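Local coordinates for protein phospholethanolamine N-methyltransferase 2 (Haemonchus contortus, PDB 4KRI) that transfers methyl groups from S-adenosylmethionine to phosphoethanolamine derivatives, probably completing phosphocholine synthesis in this parasitic nematode, at residues Ser295-Gln300 / Leu323-Gly328; Val329-Leu334 / Leu349-Gln354; Glu370-Arg375 / His422-Phe427. All coordinates share one frame; numbering follows the deposited sequence.

The three contacts follow one another along the chain, and none nests in or crosses another. Interaction 1 closes the loop carrying helix 305-315 by pairing strands 290-296 and 320-329. As strand 320-329 ends, interaction 2 begins and closes a shorter loop around helix 336-345, bringing the start of helix 352-362 alongside. Interaction 3 spans a long, mostly helical part of the chain and sets strand 422-430 against strand 367-371. Strand 422-430 also pairs with strand 320-329, so interactions 1 and 3 share a sheet and meet where Trp424 reaches Asp297. Leu349 packs on Tyr327 and Gln300, and Leu352 on Asn371 and Asn425, joining interaction 2 to both.

Interaction 1: Ser295-Gln300 / Leu323-Gly328. With SAH (S-adenosyl-L-homocysteine), chain D; 1SH (2-(methylamino)ethyl dihydrogen phosphate), chain E.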
# COMPACT_ATOMS: atom_id res chain seq x y z
N SER A 295 4.86 -9.22 -7.63
CA SER A 295 4.84 -9.13 -6.18
C SER A 295 6.07 -9.79 -5.64
O SER A 295 6.27 -10.99 -5.83
CB SER A 295 3.58 -9.77 -5.59
OG SER A 295 3.60 -9.59 -4.18
N ARG A 296 6.90 -9.02 -4.96
CA ARG A 296 8.19 -9.54 -4.52
C ARG A 296 8.26 -9.70 -3.00
O ARG A 296 8.37 -8.71 -2.27
CB ARG A 296 9.28 -8.58 -5.03
CG ARG A 296 10.67 -9.00 -4.69
CD ARG A 296 11.19 -10.12 -5.58
NE ARG A 296 12.19 -10.82 -4.79
CZ ARG A 296 13.43 -10.37 -4.63
NH1 ARG A 296 13.82 -9.28 -5.28
NH2 ARG A 296 14.28 -11.03 -3.85
N ASP A 297 8.12 -10.94 -2.55
CA ASP A 297 8.28 -11.32 -1.15
C ASP A 297 7.29 -10.59 -0.24
O ASP A 297 7.64 -10.14 0.86
CB ASP A 297 9.75 -11.14 -0.74
CG ASP A 297 10.67 -11.98 -1.60
OD1 ASP A 297 10.26 -13.10 -1.99
OD2 ASP A 297 11.78 -11.52 -1.93
N CYS A 298 6.05 -10.53 -0.71
CA CYS A 298 4.95 -9.89 0.01
C CYS A 298 3.90 -10.90 0.46
O CYS A 298 3.39 -10.82 1.58
CB CYS A 298 4.29 -8.85 -0.91
SG CYS A 298 2.57 -8.39 -0.50
N ILE A 299 3.55 -11.85 -0.41
CA ILE A 299 2.28 -12.55 -0.18
C ILE A 299 2.28 -13.58 0.94
O ILE A 299 1.23 -14.08 1.29
CB ILE A 299 1.62 -13.11 -1.48
CG1 ILE A 299 2.33 -14.36 -1.97
CG2 ILE A 299 1.56 -12.03 -2.56
CD1 ILE A 299 1.48 -15.17 -2.96
N GLN A 300 3.44 -13.85 1.54
CA GLN A 300 3.43 -14.65 2.77
C GLN A 300 2.69 -13.92 3.90
O GLN A 300 2.32 -14.53 4.90
CB GLN A 300 4.86 -15.04 3.20
CG GLN A 300 5.72 -13.90 3.72
CD GLN A 300 6.37 -13.11 2.60
OE1 GLN A 300 6.57 -13.63 1.50
NE2 GLN A 300 6.70 -11.86 2.88
N LEU A 323 3.86 -12.41 -11.89
CA LEU A 323 5.08 -13.03 -11.39
C LEU A 323 5.21 -12.67 -9.92
O LEU A 323 5.14 -11.51 -9.55
CB LEU A 323 6.30 -12.55 -12.18
CG LEU A 323 7.61 -13.32 -11.97
CD1 LEU A 323 8.48 -13.23 -13.21
CD2 LEU A 323 8.35 -12.79 -10.76
N ILE A 324 5.37 -13.69 -9.08
CA ILE A 324 5.43 -13.50 -7.64
C ILE A 324 6.59 -14.33 -7.07
O ILE A 324 6.81 -15.47 -7.48
CB ILE A 324 4.11 -13.98 -6.97
CG1 ILE A 324 2.90 -13.23 -7.53
CG2 ILE A 324 4.16 -13.83 -5.44
CD1 ILE A 324 1.55 -13.79 -7.08
N THR A 325 7.35 -13.75 -6.14
CA THR A 325 8.23 -14.54 -5.29
C THR A 325 7.72 -14.41 -3.87
O THR A 325 7.15 -13.40 -3.51
CB THR A 325 9.72 -14.12 -5.37
OG1 THR A 325 9.91 -12.86 -4.71
CG2 THR A 325 10.19 -14.03 -6.82
N MET A 326 7.90 -15.46 -3.05
CA MET A 326 7.33 -15.42 -1.71
C MET A 326 8.08 -16.36 -0.79
O MET A 326 8.67 -17.34 -1.25
CB MET A 326 5.85 -15.82 -1.75
CG MET A 326 5.66 -17.26 -2.19
SD MET A 326 4.00 -17.76 -2.76
CE MET A 326 4.37 -18.11 -4.48
N TYR A 327 8.06 -16.09 0.51
CA TYR A 327 8.45 -17.12 1.48
C TYR A 327 7.38 -18.20 1.39
O TYR A 327 6.19 -17.89 1.29
CB TYR A 327 8.48 -16.56 2.91
CG TYR A 327 9.66 -15.67 3.26
CD1 TYR A 327 10.67 -15.40 2.35
CD2 TYR A 327 9.77 -15.11 4.54
CE1 TYR A 327 11.76 -14.58 2.69
CE2 TYR A 327 10.85 -14.31 4.90
CZ TYR A 327 11.84 -14.04 3.97
OH TYR A 327 12.90 -13.24 4.34
N GLY A 328 7.79 -19.47 1.42
CA GLY A 328 6.85 -20.58 1.46
C GLY A 328 7.26 -21.62 2.47
O GLY A 328 8.29 -21.47 3.14
N SAH D . 8.47 -5.64 -2.74
CA SAH D . 9.35 -4.83 -1.86
CB SAH D . 8.83 -4.90 -0.37
CG SAH D . 8.94 -6.24 0.35
SD SAH D . 8.26 -6.18 2.04
C SAH D . 10.77 -5.18 -2.04
O SAH D . 11.10 -6.00 -2.89
OXT SAH D . 11.62 -4.50 -1.49
C5' SAH D . 6.54 -6.72 1.96
C4' SAH D . 5.59 -5.67 1.83
O4' SAH D . 4.29 -6.27 1.56
C3' SAH D . 5.42 -4.94 3.10
O3' SAH D . 5.75 -3.59 2.89
C2' SAH D . 4.01 -5.08 3.47
O2' SAH D . 3.48 -3.92 4.05
C1' SAH D . 3.37 -5.41 2.16
N9 SAH D . 2.01 -6.04 2.30
C8 SAH D . 1.70 -7.14 3.03
N7 SAH D . 0.40 -7.40 2.84
C5 SAH D . -0.10 -6.49 1.98
C6 SAH D . -1.38 -6.29 1.43
N6 SAH D . -2.44 -7.12 1.76
N1 SAH D . -1.55 -5.26 0.58
C2 SAH D . -0.54 -4.44 0.26
N3 SAH D . 0.70 -4.62 0.76
C4 SAH D . 0.94 -5.62 1.63
O4 1SH E . 13.09 -12.58 6.82
P1 1SH E . 12.10 -11.77 7.66
O1 1SH E . 11.05 -12.61 8.26
O3 1SH E . 12.90 -11.00 8.78
O2 1SH E . 11.38 -10.73 6.70
C1 1SH E . 12.13 -9.94 5.93
C2 1SH E . 11.38 -9.13 4.88
N1 1SH E . 10.75 -9.86 3.82
C3 1SH E . 9.98 -8.94 3.06
O HOH W 1 4.96 -11.71 -2.94
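Ser295 and Thr325 lie on neighbouring parallel strands of the class I methyltransferase sheet, at whose C-terminal ends Arg296, Asp297 and Cys298 belong to the cofactor pocket and Asp297, Gln300 and Tyr327 to the substrate pocket. The pairing is regular at first: Ser295 N donates to Leu323 O (3.0 Å), and Thr325 N returns the bond to Ser295 O. Asp297 N then donates to Thr325 O, and beyond this point the 295-300 backbone turns away.

The side chains take over there. Thr325 OG1 sits between the backbone N and the carbonyl carbon (chi1 72°), from where it donates to Asp297 OD1 at 2.8 Å, meeting that oxygen from above the carboxylate plane. Trp424 NE1 is a second donor to the same oxygen. The other oxygen, Asp297 OD2, forms a salt bridge with Arg296 NE (3.0 Å), and Arg296 NE also makes a weak bond to Thr325 OG1 in the guanidinium plane. The guanidinium tips are held elsewhere, by Asn210 and the carbonyl of Pro204.

Farther along, the Gln300 amide uses both ends: OE1 accepts from Tyr327 N (3.0 Å), while NE2 donates almost straight to Asp297 O (2.8 Å, 170°). Ile299 CD1 touches both Ile324 CG2 and Met326 SD. One water joins Ser295 OG, Cys298 N and Thr325 O, and Ser295 OG is also hydrogen-bonded to the carbonyl of Ile229.

Both ligands touch this frame. The homocysteine N donates to Arg296 O, and Tyr327 OH donates to phosphate O4 of the substrate at 2.6 Å. The Asp297 carboxylate is thus fixed on both oxygens, and its turn is tied through Gln300 to the strand that presents Tyr327, so the two ligand sites rest on one hydrogen-bonded framework.

Interaction 2: Val329-Leu334 / Leu349-Gln354; sequences VGHGTL and LKNLEQ
Val329, at the end of strand 320-329, meets Leu349 and Lys350 directly. Its N donates to Lys350 O at 3.0 Å, a bond that joins the end of the strand to the loop before helix 352-362, and its CB rests on Leu349 CB (3.9 Å). The CG1 methyl, set between the backbone N and the carbonyl carbon (chi1 58°), lies against the Lys350 carbonyl group, while Leu349 itself turns onto Phe338 and Val342 of helix 336-345. Val329 O sits close to Asn351 CB and receives a bond from a water that accepts a weak bond from Leu352 N.

Gly330 follows with another bridged carbonyl: a second water donates to Gly330 O (2.8 Å) and accepts from Asn351 ND2 (3.0 Å). Asn351 spends its other amide atom on the helix start. It is the N-cap of helix 352-362 and forms a capping box with Gln354, in which Asn351 OD1 accepts from Gln354 N (2.8 Å) and Gln354 OE1 accepts from Asn351 N (2.9 Å). The reciprocal pair fixes the side chain whose NH2 group holds the water.

His331, on the surface, reaches past this cap to the first turn of the helix. Its imidazole and the Glu353 carboxylate meet tip to tip with planes 19° apart, and His331 NE2 donates to Glu353 OE2 at 2.7 Å. The bond is bent, with the oxygen tilted from the ring plane. From His331 to Thr333 the loop turns to residues before strand 422-430: His331 N bonds to the Asp420 side chain, and Thr333 O accepts from Asn421 ND2.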
# COMPACT_ATOMS: atom_id res chain seq x y z
N VAL A 329 6.47 -22.67 2.60
CA VAL A 329 6.82 -23.75 3.52
C VAL A 329 7.29 -24.96 2.72
O VAL A 329 6.74 -25.26 1.65
CB VAL A 329 5.65 -24.11 4.47
CG1 VAL A 329 4.42 -24.52 3.68
CG2 VAL A 329 6.06 -25.19 5.46
N GLY A 330 8.32 -25.63 3.23
CA GLY A 330 8.90 -26.78 2.57
C GLY A 330 8.22 -28.06 3.01
O GLY A 330 7.12 -28.04 3.57
N HIS A 331 8.88 -29.19 2.75
CA HIS A 331 8.27 -30.48 3.04
C HIS A 331 8.93 -31.22 4.19
O HIS A 331 8.65 -32.39 4.42
CB HIS A 331 8.24 -31.35 1.78
CG HIS A 331 7.31 -30.83 0.73
ND1 HIS A 331 7.67 -29.86 -0.18
CD2 HIS A 331 6.01 -31.13 0.46
CE1 HIS A 331 6.65 -29.59 -0.97
NE2 HIS A 331 5.63 -30.35 -0.61
N GLY A 332 9.81 -30.54 4.91
CA GLY A 332 10.46 -31.16 6.05
C GLY A 332 9.61 -31.09 7.31
O GLY A 332 8.59 -30.40 7.34
N THR A 333 10.04 -31.80 8.34
CA THR A 333 9.36 -31.76 9.62
C THR A 333 9.55 -30.39 10.26
O THR A 333 10.68 -29.96 10.50
CB THR A 333 9.91 -32.84 10.57
OG1 THR A 333 9.97 -34.10 9.88
CG2 THR A 333 9.01 -32.97 11.79
N LEU A 334 8.44 -29.72 10.55
CA LEU A 334 8.49 -28.36 11.08
C LEU A 334 9.03 -28.33 12.51
O LEU A 334 8.58 -29.09 13.36
CB LEU A 334 7.10 -27.71 11.02
CG LEU A 334 6.47 -27.59 9.63
CD1 LEU A 334 5.29 -26.63 9.66
CD2 LEU A 334 7.51 -27.15 8.61
N LEU A 349 1.97 -19.34 5.21
CA LEU A 349 2.81 -19.99 4.19
C LEU A 349 2.12 -21.11 3.43
O LEU A 349 1.34 -21.89 4.00
CB LEU A 349 4.09 -20.54 4.82
CG LEU A 349 4.96 -19.55 5.59
CD1 LEU A 349 6.09 -20.31 6.28
CD2 LEU A 349 5.50 -18.45 4.67
N LYS A 350 2.43 -21.19 2.14
CA LYS A 350 1.94 -22.25 1.28
C LYS A 350 3.11 -22.94 0.60
O LYS A 350 4.22 -22.39 0.57
CB LYS A 350 1.04 -21.66 0.19
CG LYS A 350 -0.16 -20.90 0.69
CD LYS A 350 -1.43 -21.60 0.27
CE LYS A 350 -2.58 -20.64 0.14
NZ LYS A 350 -3.05 -20.09 1.44
N ASN A 351 2.87 -24.12 0.04
CA ASN A 351 3.88 -24.78 -0.79
C ASN A 351 3.56 -24.58 -2.27
O ASN A 351 2.55 -23.95 -2.60
CB ASN A 351 4.04 -26.27 -0.43
CG ASN A 351 2.77 -27.08 -0.65
OD1 ASN A 351 2.00 -26.82 -1.56
ND2 ASN A 351 2.56 -28.09 0.19
N LEU A 352 4.43 -25.06 -3.15
CA LEU A 352 4.24 -24.80 -4.58
C LEU A 352 3.01 -25.51 -5.13
O LEU A 352 2.33 -24.99 -6.04
CB LEU A 352 5.48 -25.20 -5.38
CG LEU A 352 6.69 -24.25 -5.29
CD1 LEU A 352 7.85 -24.79 -6.11
CD2 LEU A 352 6.31 -22.87 -5.75
N GLU A 353 2.73 -26.68 -4.59
CA GLU A 353 1.56 -27.46 -5.01
C GLU A 353 0.32 -26.63 -4.77
O GLU A 353 -0.60 -26.61 -5.59
CB GLU A 353 1.46 -28.76 -4.20
CG GLU A 353 2.64 -29.72 -4.37
CD GLU A 353 2.88 -30.58 -3.13
OE1 GLU A 353 1.90 -31.01 -2.49
OE2 GLU A 353 4.06 -30.83 -2.79
N GLN A 354 0.28 -25.95 -3.62
CA GLN A 354 -0.90 -25.19 -3.25
C GLN A 354 -1.08 -23.96 -4.13
O GLN A 354 -2.19 -23.64 -4.55
CB GLN A 354 -0.82 -24.81 -1.77
CG GLN A 354 -1.03 -26.01 -0.85
CD GLN A 354 -0.72 -25.70 0.59
OE1 GLN A 354 0.29 -25.06 0.90
NE2 GLN A 354 -1.58 -26.14 1.49
O HOH W 2 7.04 -24.91 -1.06
O HOH W 3 4.54 -28.37 2.42

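Interaction 3: Glu370-Arg375 / His422-Phe427; sequences ENMTPR and HNWNFF
Glu370 and Phe426 pair at the antiparallel edge of the class I methyltransferase sheet, where the last strand of the chain, 422-430, is inserted between strands 320-329 and 367-371. They form a hydrogen-bonded pair, with Glu370 N donating to Phe426 O (3.0 Å) and Phe426 N to Glu370 O (2.9 Å). The next bond is more bent: Met372 N donates to Trp424 O at 2.8 Å with an angle of 137°, just where strand 367-371 gives way to helix 373-389.

At that corner a side chain replaces the backbone as partner. Trp424 N donates to Thr373 OG1 (3.0 Å). Asn371 OD1 accepts from Thr373 N (3.0 Å), from above the amide plane, which makes an Asx turn.

Met372 touches both aromatic residues. Its chain bends at the sulfur (chi3 -56°), placing CE over the six-membered ring of Trp424 in a CH-pi contact, 3.5 Å from the centroid and almost exactly on the ring normal. SD meanwhile lies against Phe426 CB at 3.7 Å and makes Met-aromatic contacts that are oblique to both rings. Arg375 runs beside Trp424 and touches the indole edge, with CG 4.0 Å from Trp424 CZ3; its guanidinium goes on to Gln209 and Glu378. Phe376 also meets the indole.

Trp424 stands behind Asp297 of the ligand pocket as a second-shell residue. Its backbone N is bound to the threonine that closes the Asx turn, while the methyl over one face of its ring and the methylene at the edge limit how the indole can turn, consistent with its N-H being held toward that carboxylate.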
# COMPACT_ATOMS: atom_id res chain seq x y z
N GLU A 370 8.77 -22.56 -9.25
CA GLU A 370 10.13 -22.98 -8.95
C GLU A 370 10.50 -22.86 -7.49
O GLU A 370 10.16 -21.87 -6.84
CB GLU A 370 11.14 -22.17 -9.78
CG GLU A 370 12.58 -22.52 -9.45
CD GLU A 370 13.56 -22.03 -10.50
OE1 GLU A 370 13.27 -22.18 -11.70
OE2 GLU A 370 14.63 -21.50 -10.11
N ASN A 371 11.20 -23.87 -6.97
CA ASN A 371 11.73 -23.80 -5.62
C ASN A 371 13.11 -23.15 -5.68
O ASN A 371 14.08 -23.78 -6.10
CB ASN A 371 11.84 -25.22 -5.03
CG ASN A 371 12.44 -25.23 -3.64
OD1 ASN A 371 12.68 -24.17 -3.05
ND2 ASN A 371 12.67 -26.42 -3.10
N MET A 372 13.19 -21.88 -5.27
CA MET A 372 14.44 -21.13 -5.35
C MET A 372 15.19 -21.11 -4.03
O MET A 372 16.05 -20.26 -3.80
CB MET A 372 14.18 -19.68 -5.80
CG MET A 372 13.50 -19.57 -7.13
SD MET A 372 13.39 -17.84 -7.67
CE MET A 372 12.52 -17.04 -6.31
N THR A 373 14.85 -22.06 -3.16
CA THR A 373 15.49 -22.11 -1.86
C THR A 373 17.04 -22.17 -1.90
O THR A 373 17.69 -21.54 -1.07
CB THR A 373 14.90 -23.24 -1.00
OG1 THR A 373 13.48 -23.05 -0.93
CG2 THR A 373 15.48 -23.22 0.39
N PRO A 374 17.62 -22.89 -2.88
CA PRO A 374 19.09 -22.86 -2.91
C PRO A 374 19.68 -21.48 -3.16
O PRO A 374 20.73 -21.18 -2.59
CB PRO A 374 19.44 -23.80 -4.07
CG PRO A 374 18.31 -24.79 -4.08
CD PRO A 374 17.09 -23.95 -3.77
N ARG A 375 19.04 -20.66 -3.99
CA ARG A 375 19.49 -19.28 -4.16
C ARG A 375 19.27 -18.46 -2.88
O ARG A 375 20.12 -17.66 -2.50
CB ARG A 375 18.77 -18.63 -5.35
CG ARG A 375 19.13 -17.16 -5.57
CD ARG A 375 20.60 -16.96 -5.91
NE ARG A 375 20.90 -15.53 -6.00
CZ ARG A 375 22.01 -14.97 -5.53
NH1 ARG A 375 22.94 -15.71 -4.94
NH2 ARG A 375 22.19 -13.66 -5.65
N HIS A 422 11.65 -23.58 5.76
CA HIS A 422 11.57 -22.29 5.08
C HIS A 422 11.99 -22.46 3.63
O HIS A 422 13.11 -22.89 3.35
CB HIS A 422 12.52 -21.31 5.79
CG HIS A 422 12.31 -19.88 5.45
ND1 HIS A 422 12.54 -18.85 6.34
CD2 HIS A 422 11.91 -19.28 4.29
CE1 HIS A 422 12.28 -17.69 5.77
NE2 HIS A 422 11.90 -17.92 4.53
N ASN A 423 11.10 -22.12 2.69
CA ASN A 423 11.45 -22.16 1.28
C ASN A 423 11.26 -20.78 0.64
O ASN A 423 10.56 -19.92 1.18
CB ASN A 423 10.60 -23.19 0.52
CG ASN A 423 11.11 -24.61 0.65
OD1 ASN A 423 11.93 -24.92 1.52
ND2 ASN A 423 10.61 -25.49 -0.21
N TRP A 424 11.89 -20.57 -0.51
CA TRP A 424 11.74 -19.31 -1.23
C TRP A 424 11.22 -19.68 -2.61
O TRP A 424 11.94 -20.29 -3.40
CB TRP A 424 13.07 -18.56 -1.34
CG TRP A 424 12.91 -17.15 -1.89
CD1 TRP A 424 11.90 -16.27 -1.61
CD2 TRP A 424 13.77 -16.48 -2.84
NE1 TRP A 424 12.09 -15.09 -2.30
CE2 TRP A 424 13.23 -15.20 -3.07
CE3 TRP A 424 14.94 -16.85 -3.51
CZ2 TRP A 424 13.82 -14.28 -3.94
CZ3 TRP A 424 15.54 -15.94 -4.37
CH2 TRP A 424 14.97 -14.67 -4.58
N ASN A 425 9.95 -19.34 -2.87
CA ASN A 425 9.25 -19.85 -4.05
C ASN A 425 8.99 -18.81 -5.13
O ASN A 425 8.80 -17.64 -4.84
CB ASN A 425 7.92 -20.48 -3.62
CG ASN A 425 8.11 -21.77 -2.85
OD1 ASN A 425 9.12 -22.46 -3.02
ND2 ASN A 425 7.12 -22.12 -2.03
N PHE A 426 8.96 -19.28 -6.38
CA PHE A 426 8.70 -18.47 -7.56
C PHE A 426 7.43 -18.98 -8.24
O PHE A 426 7.22 -20.19 -8.36
CB PHE A 426 9.89 -18.60 -8.52
CG PHE A 426 9.67 -17.97 -9.88
CD1 PHE A 426 10.09 -16.68 -10.12
CD2 PHE A 426 9.08 -18.69 -10.92
CE1 PHE A 426 9.90 -16.09 -11.36
CE2 PHE A 426 8.88 -18.11 -12.16
CZ PHE A 426 9.29 -16.81 -12.38
N PHE A 427 6.57 -18.07 -8.67
CA PHE A 427 5.37 -18.42 -9.42
C PHE A 427 5.18 -17.41 -10.54
O PHE A 427 5.31 -16.20 -10.33
CB PHE A 427 4.15 -18.41 -8.49
CG PHE A 427 2.84 -18.23 -9.21
CD1 PHE A 427 2.29 -19.27 -9.96
CD2 PHE A 427 2.14 -17.04 -9.11
CE1 PHE A 427 1.08 -19.09 -10.63
CE2 PHE A 427 0.94 -16.86 -9.78
CZ PHE A 427 0.40 -17.89 -10.53